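Local coordinates for protein gamma-glutamyltranspeptidase (Ggt) (Helicobacter pylori 26695, PDB 5BPK) that probably hydrolyses gamma-glutamyl compounds such as glutathione, or transfers their gamma-glutamyl group to an acceptor, as an N-terminal nucleophile hydrolase, at residues Glu182-Glu185 against Arg186-Tyr190; Asn311-Ile314 against Ala315-Met319; Ala141-Glu144 against Ala145-Lys148. All blocks are in the same frame, centred on the assembly; numbering follows the deposited sequence.

Contact 1 (Glu182-Glu185 against Arg186-Tyr190); sequences EARE and RFLKY
With chi1 at 178° and the chain extended from CG to NE, Arg184 carries its guanidinium to the Leu188 methyl CD1, the CG of Leu188 lying beside its own backbone N. Leu188 CD1 sits 3.2 Å above the guanidinium plane of Arg184, displaced toward the rim and 3.3 Å from Arg184 NH1. The flat cation thus offers a face to a methyl and an in-plane N-H to Glu185 OE1. With this adjacent residue it forms a salt bridge: Arg184 NH1 donates to Glu185 OE1 at 2.9 Å, the acceptor being reached on its anti side, 27° out of the carboxylate plane. Asp204 is a second anionic partner, in a salt bridge with NE of Arg184, so the planar group is gripped from two positions and its rotation is probably restricted.

Four residues apart in the same way, Phe187 meets Ala183. A chi1 of -69° turns the ring so that Ala183 CB stands over its face, 4.0 Å from the ring centroid, a CH-pi contact. The backbone ties the same pair together, since Phe187 N donates to Ala183 O at 3.0 Å. Leu188 N likewise bonds to Arg184 O at 3.1 Å, and a type I beta turn from Phe187 to Tyr190 then redirects the chain.

Arg186 and Lys189 both form salt bridges with Asp129, and Arg186 also donates to Gly25 O of the partner chain. In the fold, this part of helix 174-187 packs against several neighbours: Tyr24 of the partner chain meets the Phe187 ring edge-to-face, while on the same chain Phe187 stacks with Phe197 and touches Ser193 of helix 191-196, and Arg184, Phe187 and Leu188 rest on Phe198 of strand 198-199.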
loop_
_atom_site.group_PDB
_atom_site.type_symbol
_atom_site.label_atom_id
_atom_site.label_comp_id
_atom_site.label_asym_id
_atom_site.label_seq_id
_atom_site.Cartn_x
_atom_site.Cartn_y
_atom_site.Cartn_z
ATOM N N GLU A 182 4.092 -8.832 19.239
ATOM C CA GLU A 182 4.931 -7.662 18.987
ATOM C C GLU A 182 4.215 -6.331 19.277
ATOM O O GLU A 182 4.875 -5.346 19.618
ATOM C CB GLU A 182 5.494 -7.696 17.560
ATOM C CG GLU A 182 6.481 -8.856 17.351
ATOM C CD GLU A 182 7.039 -8.944 15.942
ATOM O OE1 GLU A 182 6.794 -8.025 15.137
ATOM O OE2 GLU A 182 7.738 -9.940 15.643
ATOM N N ALA A 183 2.881 -6.316 19.171
ATOM C CA ALA A 183 2.069 -5.116 19.418
ATOM C C ALA A 183 1.527 -5.042 20.844
ATOM O O ALA A 183 0.901 -4.053 21.233
ATOM C CB ALA A 183 0.905 -5.064 18.422
ATOM N N ARG A 184 1.760 -6.102 21.607
ATOM C CA ARG A 184 1.171 -6.277 22.929
ATOM C C ARG A 184 1.287 -5.043 23.833
ATOM O O ARG A 184 0.301 -4.592 24.426
ATOM C CB ARG A 184 1.833 -7.487 23.598
ATOM C CG ARG A 184 1.355 -7.742 24.986
ATOM C CD ARG A 184 1.983 -8.990 25.598
ATOM N NE ARG A 184 1.299 -9.217 26.854
ATOM C CZ ARG A 184 1.535 -8.543 27.981
ATOM N NH1 ARG A 184 2.497 -7.615 28.061
ATOM N NH2 ARG A 184 0.806 -8.820 29.049
ATOM N N GLU A 185 2.496 -4.503 23.939
ATOM C CA GLU A 185 2.742 -3.360 24.822
ATOM C C GLU A 185 2.059 -2.079 24.332
ATOM O O GLU A 185 1.686 -1.222 25.128
ATOM C CB GLU A 185 4.244 -3.128 25.013
ATOM C CG GLU A 185 4.876 -4.035 26.059
ATOM C CD GLU A 185 4.929 -5.477 25.624
ATOM O OE1 GLU A 185 4.572 -6.367 26.434
ATOM O OE2 GLU A 185 5.327 -5.718 24.466
ATOM N N ARG A 186 1.883 -1.965 23.017
ATOM C CA ARG A 186 1.159 -0.841 22.439
ATOM C C ARG A 186 -0.328 -0.940 22.778
ATOM O O ARG A 186 -0.926 0.035 23.219
ATOM C CB ARG A 186 1.361 -0.790 20.922
ATOM C CG ARG A 186 2.828 -0.699 20.502
ATOM C CD ARG A 186 2.973 -0.648 18.987
ATOM N NE ARG A 186 2.455 0.605 18.459
ATOM C CZ ARG A 186 1.731 0.744 17.347
ATOM N NH1 ARG A 186 1.382 -0.304 16.598
ATOM N NH2 ARG A 186 1.340 1.953 16.993
ATOM N N PHE A 187 -0.909 -2.132 22.598
ATOM C CA PHE A 187 -2.322 -2.362 22.921
ATOM C C PHE A 187 -2.619 -2.025 24.375
ATOM O O PHE A 187 -3.667 -1.475 24.693
ATOM C CB PHE A 187 -2.714 -3.825 22.736
ATOM C CG PHE A 187 -2.737 -4.311 21.312
ATOM C CD1 PHE A 187 -3.251 -3.541 20.276
ATOM C CD2 PHE A 187 -2.328 -5.601 21.032
ATOM C CE1 PHE A 187 -3.301 -4.055 18.990
ATOM C CE2 PHE A 187 -2.374 -6.104 19.753
ATOM C CZ PHE A 187 -2.863 -5.334 18.736
ATOM N N LEU A 188 -1.687 -2.368 25.257
ATOM C CA LEU A 188 -1.894 -2.204 26.696
ATOM C C LEU A 188 -1.946 -0.736 27.130
ATOM O O LEU A 188 -2.319 -0.441 28.269
ATOM C CB LEU A 188 -0.832 -2.980 27.493
ATOM C CG LEU A 188 -1.045 -4.492 27.572
ATOM C CD1 LEU A 188 0.228 -5.209 27.964
ATOM C CD2 LEU A 188 -2.191 -4.850 28.536
ATOM N N LYS A 189 -1.589 0.181 26.232
ATOM C CA LYS A 189 -1.760 1.607 26.494
ATOM C C LYS A 189 -3.204 2.106 26.414
ATOM O O LYS A 189 -3.495 3.214 26.890
ATOM C CB LYS A 189 -0.917 2.435 25.526
ATOM C CG LYS A 189 0.577 2.208 25.622
ATOM C CD LYS A 189 1.296 3.084 24.619
ATOM C CE LYS A 189 2.779 2.873 24.609
ATOM N NZ LYS A 189 3.449 3.967 23.822
ATOM N N TYR A 190 -4.100 1.315 25.802
ATOM C CA TYR A 190 -5.464 1.757 25.468
ATOM C C TYR A 190 -6.509 0.805 26.019
ATOM O O TYR A 190 -6.478 -0.396 25.734
ATOM C CB TYR A 190 -5.601 1.941 23.936
ATOM C CG TYR A 190 -4.476 2.813 23.457
ATOM C CD1 TYR A 190 -4.421 4.153 23.819
ATOM C CD2 TYR A 190 -3.418 2.277 22.742
ATOM C CE1 TYR A 190 -3.359 4.942 23.452
ATOM C CE2 TYR A 190 -2.350 3.058 22.370
ATOM C CZ TYR A 190 -2.325 4.384 22.732
ATOM O OH TYR A 190 -1.245 5.145 22.365
#

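Contact 2 (Asn311-Ile314 against Ala315-Met319); sequences NIHI and AAEAM
Ala315, the first residue of 315-319, donates its N-H almost straight to Asn311 O, at 3.1 Å, and its methyl touches Met296 of helix 285-296. Ala316 follows with a shorter bond, N to Ile312 O at 2.8 Å; its CB comes to 3.2 Å from the same oxygen, Ile312 O, and it also packs on Tyr153 of the partner chain.

Glu317 carries the main side-chain meeting. Its N bonds to His313 O at 2.9 Å, and its CG approaches the imidazole, 3.5 Å from His313 CE1. With CG anti to the backbone N (chi1 176°), the ring of His313 stands out from the flank of the helix, where Glu317 CG reaches it, while Glu317 bends at chi2 (-53°), which brings the carboxylate round beside the ring. The two planes lie 33° apart. The two residues therefore touch through carbon, and His313 ND1 remains 4.3 Å from Glu317 OE2. Ala318 resumes the regular pattern, N to Ile314 O at 3.1 Å, and its methyl packs on Ile292 and Val295 of helix 285-296. Met319 closes the walk with a bond from its N to Ala315 O, its side chain resting against Ile292 of the same chain and against Thr99 of the partner chain.

Chemically, this is a buried pair of ionisable groups whose polar atoms are satisfied elsewhere. His313 NE2 bonds to Gln357 O, and His313 ND1 to the Tyr153 hydroxyl of the partner chain; Glu317 has a salt bridge to Arg320 and a bond from Thr362 N. The arginine would help keep the carboxylate ionised, and that nearby charge may in turn raise the basicity of the imidazole. The Tyr153 hydroxyl also makes a weak bond to Glu317 OE2, so the pair helps to join helix 309-329 to the partner chain.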
loop_
_atom_site.group_PDB
_atom_site.type_symbol
_atom_site.label_atom_id
_atom_site.label_comp_id
_atom_site.label_asym_id
_atom_site.label_seq_id
_atom_site.Cartn_x
_atom_site.Cartn_y
_atom_site.Cartn_z
ATOM N N ASN A 311 22.915 -4.106 -14.175
ATOM C CA ASN A 311 21.491 -3.797 -14.200
ATOM C C ASN A 311 21.002 -3.256 -12.861
ATOM O O ASN A 311 20.240 -2.288 -12.823
ATOM C CB ASN A 311 20.687 -5.022 -14.626
ATOM C CG ASN A 311 20.897 -5.391 -16.086
ATOM O OD1 ASN A 311 21.476 -4.631 -16.874
ATOM N ND2 ASN A 311 20.411 -6.560 -16.460
ATOM N N ILE A 312 21.472 -3.868 -11.774
ATOM C CA ILE A 312 21.148 -3.428 -10.408
ATOM C C ILE A 312 21.635 -1.982 -10.201
ATOM O O ILE A 312 20.926 -1.146 -9.611
ATOM C CB ILE A 312 21.759 -4.378 -9.360
ATOM C CG1 ILE A 312 21.107 -5.767 -9.451
ATOM C CG2 ILE A 312 21.635 -3.809 -7.932
ATOM C CD1 ILE A 312 21.816 -6.839 -8.670
ATOM N N HIS A 313 22.844 -1.705 -10.699
ATOM C CA HIS A 313 23.452 -0.368 -10.631
ATOM C C HIS A 313 22.587 0.701 -11.307
ATOM O O HIS A 313 22.298 1.751 -10.720
ATOM C CB HIS A 313 24.861 -0.410 -11.251
ATOM C CG HIS A 313 25.543 0.920 -11.323
ATOM N ND1 HIS A 313 25.569 1.801 -10.264
ATOM C CD2 HIS A 313 26.266 1.494 -12.312
ATOM C CE1 HIS A 313 26.268 2.870 -10.603
ATOM N NE2 HIS A 313 26.702 2.710 -11.841
ATOM N N ILE A 314 22.140 0.430 -12.527
ATOM C CA ILE A 314 21.292 1.386 -13.243
ATOM C C ILE A 314 20.002 1.654 -12.458
ATOM O O ILE A 314 19.614 2.812 -12.240
ATOM C CB ILE A 314 20.978 0.897 -14.668
ATOM C CG1 ILE A 314 22.250 0.905 -15.517
ATOM C CG2 ILE A 314 19.919 1.766 -15.308
ATOM C CD1 ILE A 314 22.133 0.127 -16.810
ATOM N N ALA A 315 19.341 0.584 -12.027
ATOM C CA ALA A 315 18.113 0.708 -11.218
ATOM C C ALA A 315 18.341 1.476 -9.923
ATOM O O ALA A 315 17.525 2.331 -9.557
ATOM C CB ALA A 315 17.534 -0.675 -10.911
ATOM N N ALA A 316 19.412 1.137 -9.212
ATOM C CA ALA A 316 19.687 1.728 -7.905
ATOM C C ALA A 316 20.004 3.221 -8.011
ATOM O O ALA A 316 19.610 4.000 -7.146
ATOM C CB ALA A 316 20.827 0.976 -7.198
ATOM N N GLU A 317 20.759 3.618 -9.038
ATOM C CA GLU A 317 21.014 5.048 -9.235
ATOM C C GLU A 317 19.741 5.818 -9.615
ATOM O O GLU A 317 19.537 6.962 -9.175
ATOM C CB GLU A 317 22.135 5.288 -10.239
ATOM C CG GLU A 317 23.492 4.749 -9.771
ATOM C CD GLU A 317 23.876 5.271 -8.393
ATOM O OE1 GLU A 317 24.178 6.471 -8.292
ATOM O OE2 GLU A 317 23.850 4.489 -7.414
ATOM N N ALA A 318 18.860 5.193 -10.397
ATOM C CA ALA A 318 17.574 5.809 -10.706
ATOM C C ALA A 318 16.734 5.967 -9.436
ATOM O O ALA A 318 16.122 7.009 -9.232
ATOM C CB ALA A 318 16.809 5.009 -11.757
ATOM N N MET A 319 16.709 4.933 -8.595
ATOM C CA MET A 319 16.006 4.974 -7.309
ATOM C C MET A 319 16.536 6.105 -6.437
ATOM O O MET A 319 15.774 6.835 -5.833
ATOM C CB MET A 319 16.185 3.660 -6.543
ATOM C CG MET A 319 15.492 2.465 -7.141
ATOM S SD MET A 319 16.057 0.915 -6.396
ATOM C CE MET A 319 15.044 -0.262 -7.327
#

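Contact 3 (Ala141-Glu144 against Ala145-Lys148); sequences AGME and AMLK. With EDO (1,2-ethanediol), chain M.
Ala145 N to Ala141 O, at 2.9 Å, is the first of four successive i to i+4 backbone hydrogen bonds; Lys148 N to Glu144 O, at 2.8 Å, is the last, with Met146 and Leu147 donating to Gly142 and Met143 in between.

Apolar contact is made by two methionines. Met143 and Met146 lie side by side and point the same way, their methyls meeting at 3.5 Å between the CE atoms. Met146 reaches there with CG lodged between its backbone N and carbonyl carbon (chi1 69°), and both chains bend at chi3. This apolar face of helix 139-150 is laid on strand 97-102 through Phe102 and Leu100, and on helix 61-75 through Phe70, Ile62 and Val66, a helix-on-sheet layering consistent with the Ntn-hydrolase fold. Tyr4 of the partner chain adds to the packing around Met143.

Charged chains form another group. Glu144 and Lys148 are both extended and run alongside one another, Lys148 CE resting 3.9 Å from Glu144 CD. Their opposite charges stay at 4.1 Å, Glu144 OE2 to Lys148 NZ, beyond a salt bridge, and Glu144 OE1 accepts a bond from Ala228 N instead.

A bound 1,2-ethanediol, probably from the crystallisation liquor, donates through O2 to Ala145 O at 2.9 Å and is also hydrogen-bonded to Trp263 NE1.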
loop_
_atom_site.group_PDB
_atom_site.type_symbol
_atom_site.label_atom_id
_atom_site.label_comp_id
_atom_site.label_asym_id
_atom_site.label_seq_id
_atom_site.Cartn_x
_atom_site.Cartn_y
_atom_site.Cartn_z
ATOM N N ALA A 141 -15.715 4.570 2.960
ATOM C CA ALA A 141 -16.123 5.447 1.865
ATOM C C ALA A 141 -15.580 4.955 0.517
ATOM O O ALA A 141 -16.271 5.037 -0.506
ATOM C CB ALA A 141 -15.687 6.874 2.145
ATOM N N GLY A 142 -14.347 4.447 0.524
ATOM C CA GLY A 142 -13.724 3.933 -0.684
ATOM C C GLY A 142 -14.418 2.687 -1.195
ATOM O O GLY A 142 -14.677 2.564 -2.401
ATOM N N MET A 143 -14.713 1.753 -0.288
ATOM C CA MET A 143 -15.417 0.531 -0.682
ATOM C C MET A 143 -16.764 0.861 -1.301
ATOM O O MET A 143 -17.109 0.328 -2.360
ATOM C CB MET A 143 -15.621 -0.417 0.506
ATOM C CG MET A 143 -14.340 -0.995 1.107
ATOM S SD MET A 143 -13.277 -1.916 -0.024
ATOM C CE MET A 143 -11.926 -0.773 -0.217
ATOM N N GLU A 144 -17.515 1.757 -0.662
ATOM C CA GLU A 144 -18.839 2.104 -1.173
ATOM C C GLU A 144 -18.759 2.835 -2.520
ATOM O O GLU A 144 -19.545 2.564 -3.438
ATOM C CB GLU A 144 -19.621 2.947 -0.167
ATOM C CG GLU A 144 -21.060 3.174 -0.607
ATOM C CD GLU A 144 -21.845 4.016 0.365
ATOM O OE1 GLU A 144 -22.596 3.425 1.157
ATOM O OE2 GLU A 144 -21.698 5.260 0.336
ATOM N N ALA A 145 -17.821 3.767 -2.631
ATOM C CA ALA A 145 -17.640 4.542 -3.859
ATOM C C ALA A 145 -17.393 3.650 -5.075
ATOM O O ALA A 145 -18.036 3.820 -6.120
ATOM C CB ALA A 145 -16.502 5.541 -3.691
ATOM N N MET A 146 -16.481 2.690 -4.960
ATOM C CA MET A 146 -16.225 1.831 -6.122
ATOM C C MET A 146 -17.406 0.894 -6.404
ATOM O O MET A 146 -17.750 0.677 -7.561
ATOM C CB MET A 146 -14.882 1.091 -6.053
ATOM C CG MET A 146 -14.721 0.021 -5.029
ATOM S SD MET A 146 -13.051 -0.662 -5.256
ATOM C CE MET A 146 -12.305 -0.296 -3.682
ATOM N N LEU A 147 -18.058 0.387 -5.364
ATOM C CA LEU A 147 -19.225 -0.469 -5.570
ATOM C C LEU A 147 -20.341 0.283 -6.290
ATOM O O LEU A 147 -20.920 -0.218 -7.266
ATOM C CB LEU A 147 -19.753 -0.986 -4.237
ATOM C CG LEU A 147 -20.830 -2.057 -4.368
ATOM C CD1 LEU A 147 -20.287 -3.280 -5.114
ATOM C CD2 LEU A 147 -21.352 -2.432 -3.000
ATOM N N LYS A 148 -20.640 1.487 -5.812
ATOM C CA LYS A 148 -21.694 2.297 -6.417
ATOM C C LYS A 148 -21.420 2.630 -7.880
ATOM O O LYS A 148 -22.321 2.549 -8.706
ATOM C CB LYS A 148 -21.948 3.571 -5.614
ATOM C CG LYS A 148 -22.811 3.338 -4.392
ATOM C CD LYS A 148 -23.271 4.655 -3.755
ATOM C CE LYS A 148 -24.256 4.408 -2.615
ATOM N NZ LYS A 148 -24.927 5.660 -2.156
HETATM C C1 EDO M . -18.800 7.902 -5.198
HETATM O O1 EDO M . -17.850 8.935 -5.464
HETATM C C2 EDO M . -18.765 6.874 -6.324
HETATM O O2 EDO M . -19.916 6.019 -6.265
#

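Along the chain the order is contact 3, contact 1, contact 2, each confined to a helix of its own or its immediate end: 139-150, 174-187 and 309-329. None touches another. Their centres lie about 32 Å (contacts 1 and 3), about 38 Å (2 and 3) and about 40 Å (1 and 2) apart, and contacts 2 and 3 fall on opposite sides of the centre of the chain. All belong to the gamma-glutamyltranspeptidase family region, and contact 3 rests on the four-stranded antiparallel sheet through strand 97-102. The partner chain reaches each of the three helices, so well-separated regions of this chain probably share in the interface with it, contact 3 only slightly.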